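Local coordinates for protein cyclopropane mycolic acid synthase MmaA2 (Mycobacterium tuberculosis, PDB 1TPY) that catalyses cis-cyclopropanation of a double bond at the distal position of alpha mycolic acids, taking the methylene carbon from S-adenosyl-L-methionine, at residues L184-W187 and L188-L192; C269-L272 and F273-Y277. All coordinates share one frame; numbering follows the deposited sequence.

Contact 1 of 2, residues L184-W187 and L188-L192; sequences LTLW and LARFL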
loop_
_atom_site.group_PDB
_atom_site.type_symbol
_atom_site.label_atom_id
_atom_site.label_comp_id
_atom_site.label_asym_id
_atom_site.label_seq_id
_atom_site.Cartn_x
_atom_site.Cartn_y
_atom_site.Cartn_z
ATOM N N LEU A 184 -11.668 16.945 -16.850
ATOM C CA LEU A 184 -10.534 17.494 -16.116
ATOM C C LEU A 184 -11.031 18.794 -15.489
ATOM O O LEU A 184 -10.943 19.857 -16.092
ATOM C CB LEU A 184 -9.365 17.782 -17.068
ATOM C CG LEU A 184 -8.713 16.565 -17.732
ATOM C CD1 LEU A 184 -7.780 17.007 -18.861
ATOM C CD2 LEU A 184 -7.953 15.769 -16.678
ATOM N N THR A 185 -11.553 18.698 -14.273
ATOM C CA THR A 185 -12.100 19.852 -13.575
ATOM C C THR A 185 -11.080 20.580 -12.712
ATOM O O THR A 185 -10.049 20.019 -12.340
ATOM C CB THR A 185 -13.256 19.428 -12.667
ATOM O OG1 THR A 185 -12.745 18.614 -11.602
ATOM C CG2 THR A 185 -14.291 18.629 -13.466
ATOM N N LEU A 186 -11.378 21.834 -12.395
ATOM C CA LEU A 186 -10.493 22.622 -11.555
ATOM C C LEU A 186 -10.396 21.960 -10.187
ATOM O O LEU A 186 -9.330 21.937 -9.575
ATOM C CB LEU A 186 -11.017 24.054 -11.420
ATOM C CG LEU A 186 -10.285 25.066 -12.312
ATOM C CD1 LEU A 186 -10.315 24.605 -13.767
ATOM C CD2 LEU A 186 -10.928 26.439 -12.159
ATOM N N TRP A 187 -11.511 21.404 -9.721
ATOM C CA TRP A 187 -11.519 20.736 -8.430
ATOM C C TRP A 187 -10.535 19.571 -8.434
ATOM O O TRP A 187 -9.811 19.372 -7.464
ATOM C CB TRP A 187 -12.915 20.206 -8.086
ATOM C CG TRP A 187 -12.879 19.315 -6.880
ATOM C CD1 TRP A 187 -12.834 19.702 -5.567
ATOM C CD2 TRP A 187 -12.752 17.888 -6.881
ATOM N NE1 TRP A 187 -12.679 18.603 -4.754
ATOM C CE2 TRP A 187 -12.625 17.478 -5.533
ATOM C CE3 TRP A 187 -12.728 16.916 -7.891
ATOM C CZ2 TRP A 187 -12.476 16.138 -5.171
ATOM C CZ3 TRP A 187 -12.578 15.580 -7.530
ATOM C CH2 TRP A 187 -12.454 15.204 -6.180
ATOM N N LEU A 188 -10.515 18.805 -9.523
ATOM C CA LEU A 188 -9.615 17.658 -9.632
ATOM C C LEU A 188 -8.160 18.076 -9.493
ATOM O O LEU A 188 -7.427 17.540 -8.660
ATOM C CB LEU A 188 -9.793 16.943 -10.977
ATOM C CG LEU A 188 -8.790 15.809 -11.238
ATOM C CD1 LEU A 188 -8.992 14.700 -10.216
ATOM C CD2 LEU A 188 -8.969 15.259 -12.645
ATOM N N ALA A 189 -7.744 19.024 -10.323
ATOM C CA ALA A 189 -6.373 19.502 -10.285
ATOM C C ALA A 189 -6.072 20.037 -8.895
ATOM O O ALA A 189 -5.029 19.746 -8.312
ATOM C CB ALA A 189 -6.171 20.596 -11.327
ATOM N N ARG A 190 -7.006 20.812 -8.361
ATOM C CA ARG A 190 -6.857 21.402 -7.040
ATOM C C ARG A 190 -6.719 20.328 -5.961
ATOM O O ARG A 190 -5.860 20.424 -5.078
ATOM C CB ARG A 190 -8.065 22.283 -6.744
ATOM C CG ARG A 190 -7.889 23.256 -5.602
ATOM C CD ARG A 190 -9.145 24.096 -5.478
ATOM N NE ARG A 190 -9.536 24.648 -6.772
ATOM C CZ ARG A 190 -10.713 25.214 -7.019
ATOM N NH1 ARG A 190 -11.623 25.304 -6.060
ATOM N NH2 ARG A 190 -10.980 25.688 -8.230
ATOM N N PHE A 191 -7.564 19.305 -6.029
ATOM C CA PHE A 191 -7.506 18.239 -5.041
ATOM C C PHE A 191 -6.180 17.490 -5.139
ATOM O O PHE A 191 -5.544 17.218 -4.127
ATOM C CB PHE A 191 -8.672 17.262 -5.226
ATOM C CG PHE A 191 -8.747 16.212 -4.157
ATOM C CD1 PHE A 191 -9.088 16.555 -2.852
ATOM C CD2 PHE A 191 -8.438 14.885 -4.446
ATOM C CE1 PHE A 191 -9.117 15.588 -1.843
ATOM C CE2 PHE A 191 -8.462 13.911 -3.450
ATOM C CZ PHE A 191 -8.802 14.263 -2.145
ATOM N N LEU A 192 -5.763 17.161 -6.359
ATOM C CA LEU A 192 -4.503 16.450 -6.564
ATOM C C LEU A 192 -3.318 17.241 -5.992
ATOM O O LEU A 192 -2.409 16.672 -5.379
ATOM C CB LEU A 192 -4.287 16.180 -8.059
ATOM C CG LEU A 192 -4.796 14.853 -8.646
ATOM C CD1 LEU A 192 -6.110 14.455 -8.014
ATOM C CD2 LEU A 192 -4.952 14.989 -10.156
#
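One face of the Trp-187 indole is covered by Phe-191, one helical turn further on. Phe-191 CB stands over the face of the six-membered ring, displaced toward its rim, 4.2 Å from the centroid and 22° off the normal, a CH-pi contact. The two side chains run alongside each other in the same direction. Their rings are nearly parallel, with 16° between the planes, but slid so far apart that they barely overlap; Trp-187 CZ2 reaches Phe-191 CG at 3.9 Å. This arrangement follows from both residues holding CG anti to the backbone N (chi1 170° in Trp-187). Lys-271 of helix 256-275 makes a cation-pi contact with the same indole. The Arg-190 guanidinium is approached obliquely by Leu-186, whose CB lies 3.6 Å from NH2; a bend at chi3 brings NH2 back to the Leu-186 side chain.

Thr-185 is the N-cap of helix 186-199. Its OG1 accepts from Leu-188 N at 3.1 Å. The regular i to i+4 bonds begin with Ala-189 N to Thr-185 O and continue with Arg-190 N to Leu-186 O and Phe-191 N to Trp-187 O, the last 2.7 Å long. On the N-terminal side of the cap, Leu-184 CD2 just meets Leu-188 CD2 at 4.2 Å, while Leu-184 also rests on Arg-174 and Met-177 of helix 174-179.

Chemically the turn is two-sided. The Thr-185 hydroxyl supplies an acceptor to an amide of the first turn, which has no earlier helical carbonyl to bind, whereas Trp-187, Leu-188 and Phe-191 present carbon surface to helix 256-275, Phe-191 reaching Cys-269, the active-site residue inferred by similarity.

Contact 2 of 2, residues C269-L272 and F273-Y277; sequences CAKL and FRVGY. With 16A (cetyl-trimethyl-ammonium), chain D.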
loop_
_atom_site.group_PDB
_atom_site.type_symbol
_atom_site.label_atom_id
_atom_site.label_comp_id
_atom_site.label_asym_id
_atom_site.label_seq_id
_atom_site.Cartn_x
_atom_site.Cartn_y
_atom_site.Cartn_z
ATOM N N CYS A 269 -10.701 11.472 -1.955
ATOM C CA CYS A 269 -10.247 10.288 -2.672
ATOM C C CYS A 269 -11.395 9.332 -2.956
ATOM O O CYS A 269 -11.424 8.683 -4.004
ATOM C CB CYS A 269 -9.151 9.573 -1.881
ATOM S SG CYS A 269 -7.624 10.526 -1.757
ATOM N N ALA A 270 -12.338 9.238 -2.021
ATOM C CA ALA A 270 -13.496 8.372 -2.207
ATOM C C ALA A 270 -14.231 8.794 -3.481
ATOM O O ALA A 270 -14.769 7.956 -4.204
ATOM C CB ALA A 270 -14.432 8.465 -0.999
ATOM N N LYS A 271 -14.254 10.097 -3.756
ATOM C CA LYS A 271 -14.918 10.594 -4.958
ATOM C C LYS A 271 -14.107 10.185 -6.190
ATOM O O LYS A 271 -14.666 9.765 -7.210
ATOM C CB LYS A 271 -15.072 12.123 -4.908
ATOM C CG LYS A 271 -15.674 12.711 -6.181
ATOM C CD LYS A 271 -15.842 14.220 -6.098
ATOM C CE LYS A 271 -16.285 14.789 -7.439
ATOM N NZ LYS A 271 -16.714 16.219 -7.343
ATOM N N LEU A 272 -12.788 10.302 -6.097
ATOM C CA LEU A 272 -11.932 9.922 -7.213
ATOM C C LEU A 272 -12.226 8.500 -7.696
ATOM O O LEU A 272 -12.409 8.276 -8.895
ATOM C CB LEU A 272 -10.455 10.052 -6.829
ATOM C CG LEU A 272 -9.985 11.487 -6.557
ATOM C CD1 LEU A 272 -8.486 11.487 -6.320
ATOM C CD2 LEU A 272 -10.343 12.392 -7.747
ATOM N N PHE A 273 -12.282 7.543 -6.773
ATOM C CA PHE A 273 -12.555 6.156 -7.155
ATOM C C PHE A 273 -14.011 5.965 -7.567
ATOM O O PHE A 273 -14.312 5.202 -8.484
ATOM C CB PHE A 273 -12.226 5.188 -6.007
ATOM C CG PHE A 273 -10.761 5.076 -5.705
ATOM C CD1 PHE A 273 -10.169 5.894 -4.750
ATOM C CD2 PHE A 273 -9.963 4.181 -6.412
ATOM C CE1 PHE A 273 -8.802 5.826 -4.504
ATOM C CE2 PHE A 273 -8.599 4.107 -6.175
ATOM C CZ PHE A 273 -8.016 4.933 -5.218
ATOM N N ARG A 274 -14.913 6.654 -6.879
ATOM C CA ARG A 274 -16.334 6.546 -7.174
ATOM C C ARG A 274 -16.603 7.018 -8.599
ATOM O O ARG A 274 -17.307 6.353 -9.360
ATOM C CB ARG A 274 -17.142 7.384 -6.181
ATOM C CG ARG A 274 -18.635 7.144 -6.247
ATOM C CD ARG A 274 -19.380 8.037 -5.277
ATOM N NE ARG A 274 -18.951 7.818 -3.904
ATOM C CZ ARG A 274 -18.444 8.763 -3.116
ATOM N NH1 ARG A 274 -18.084 8.460 -1.876
ATOM N NH2 ARG A 274 -18.295 10.006 -3.566
ATOM N N VAL A 275 -16.042 8.171 -8.952
ATOM C CA VAL A 275 -16.204 8.725 -10.291
ATOM C C VAL A 275 -15.442 7.854 -11.284
ATOM O O VAL A 275 -15.919 7.584 -12.382
ATOM C CB VAL A 275 -15.651 10.164 -10.375
ATOM C CG1 VAL A 275 -15.749 10.684 -11.809
ATOM C CG2 VAL A 275 -16.425 11.075 -9.418
ATOM N N GLY A 276 -14.251 7.419 -10.884
ATOM C CA GLY A 276 -13.442 6.578 -11.744
ATOM C C GLY A 276 -12.150 7.218 -12.222
ATOM O O GLY A 276 -11.490 6.679 -13.108
ATOM N N TYR A 277 -11.778 8.359 -11.651
ATOM C CA TYR A 277 -10.540 9.025 -12.055
ATOM C C TYR A 277 -9.333 8.166 -11.711
ATOM O O TYR A 277 -8.340 8.146 -12.437
ATOM C CB TYR A 277 -10.393 10.375 -11.351
ATOM C CG TYR A 277 -11.305 11.454 -11.877
ATOM C CD1 TYR A 277 -12.303 11.994 -11.072
ATOM C CD2 TYR A 277 -11.170 11.934 -13.178
ATOM C CE1 TYR A 277 -13.148 12.985 -11.542
ATOM C CE2 TYR A 277 -12.013 12.928 -13.663
ATOM C CZ TYR A 277 -13.000 13.449 -12.839
ATOM O OH TYR A 277 -13.847 14.422 -13.305
HETATM C C1 16A D . -6.329 6.208 0.129
HETATM C C2 16A D . -5.338 7.025 -0.700
HETATM C C3 16A D . -5.934 7.351 -2.079
HETATM C C4 16A D . -5.049 8.183 -2.997
HETATM C C5 16A D . -5.784 8.425 -4.325
HETATM C C6 16A D . -5.016 9.253 -5.367
HETATM C C7 16A D . -4.678 10.730 -5.042
HETATM C C8 16A D . -3.536 11.406 -5.839
HETATM C C9 16A D . -2.186 10.653 -5.919
HETATM C C10 16A D . -1.432 10.441 -4.585
HETATM C C11 16A D . -0.361 9.321 -4.578
HETATM C C12 16A D . 0.060 8.825 -3.186
HETATM C C13 16A D . -0.611 7.496 -2.820
HETATM C C14 16A D . -0.259 7.065 -1.398
HETATM C C15 16A D . -1.182 5.888 -1.039
HETATM C C16 16A D . -0.952 5.536 0.445
HETATM N N1 16A D . -1.672 4.465 1.259
HETATM C C17 16A D . -1.515 4.208 2.568
HETATM C C18 16A D . -3.172 4.598 1.110
HETATM C C19 16A D . -1.352 3.114 0.660
#
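Leu-272 O receives two amides at the end of helix 256-275: Gly-276 N at 2.8 Å, and Tyr-277 N at the same distance but through a weak, bent bond (N-H...O 128°). Gly-276 leaves the helix with a positive phi of 114°, a conformation open to glycine, which has no CB to meet the preceding carbonyl oxygen. The chain then turns into Tyr-277, whose side chain crosses that of Leu-272 at about a right angle, CD1 lying 3.9 Å from Leu-272 CD2. Its OH is hydrogen-bonded to Pro-183 O.

Helix 256-275 and the strand that follows it, 278-286, belong to the S-adenosylmethionine-dependent methyltransferase fold of the CFA/CMAS family, and here the helix carries part of the pocket that holds cetyl-trimethyl-ammonium, probably the acyl-chain site. The ligand runs its alkyl chain past this side: Cys-269 SG is 3.6 Å from C3 of the ligand, and Phe-273 CE1 is 4.0 Å from its C5. Cys-269 is assigned to the active site by similarity. Phe-273 also turns a ring edge to the Cys-269 carbonyl, with CD1 3.1 Å from O, the same oxygen that accepts from Phe-273 N.

Along the outer side, Arg-274 bends at chi3 (-59°), which lays one face of its guanidinium over Ala-270 O, while NH1 forms a salt bridge with Asp-237 of helix 229-245. Lys-271 and Val-275 extend alongside each other, Lys-271 CG meeting Val-275 CG2 at 3.7 Å.

Overall arrangement
Contact 1 comes first along the chain, at the start of helix 186-199; contact 2 follows at the end of helix 256-275, just before strand 278-286 enters the mixed sheet. Their centres are 12 Å apart and on the same side of the chain's centre. The two helices touch directly: Phe-191 CZ lies 3.4 Å from Cys-269 N, Trp-187 CH2 3.5 Å from Lys-271 CD, and Leu-188 CD1 3.6 Å from Leu-272 CD2. Contact 2 borders the bound alkyl chain, whereas contact 1 lies further out, about 23 Å from the chain's centre, so the first turns of helix 186-199 pack behind the end of helix 256-275 that borders the ligand.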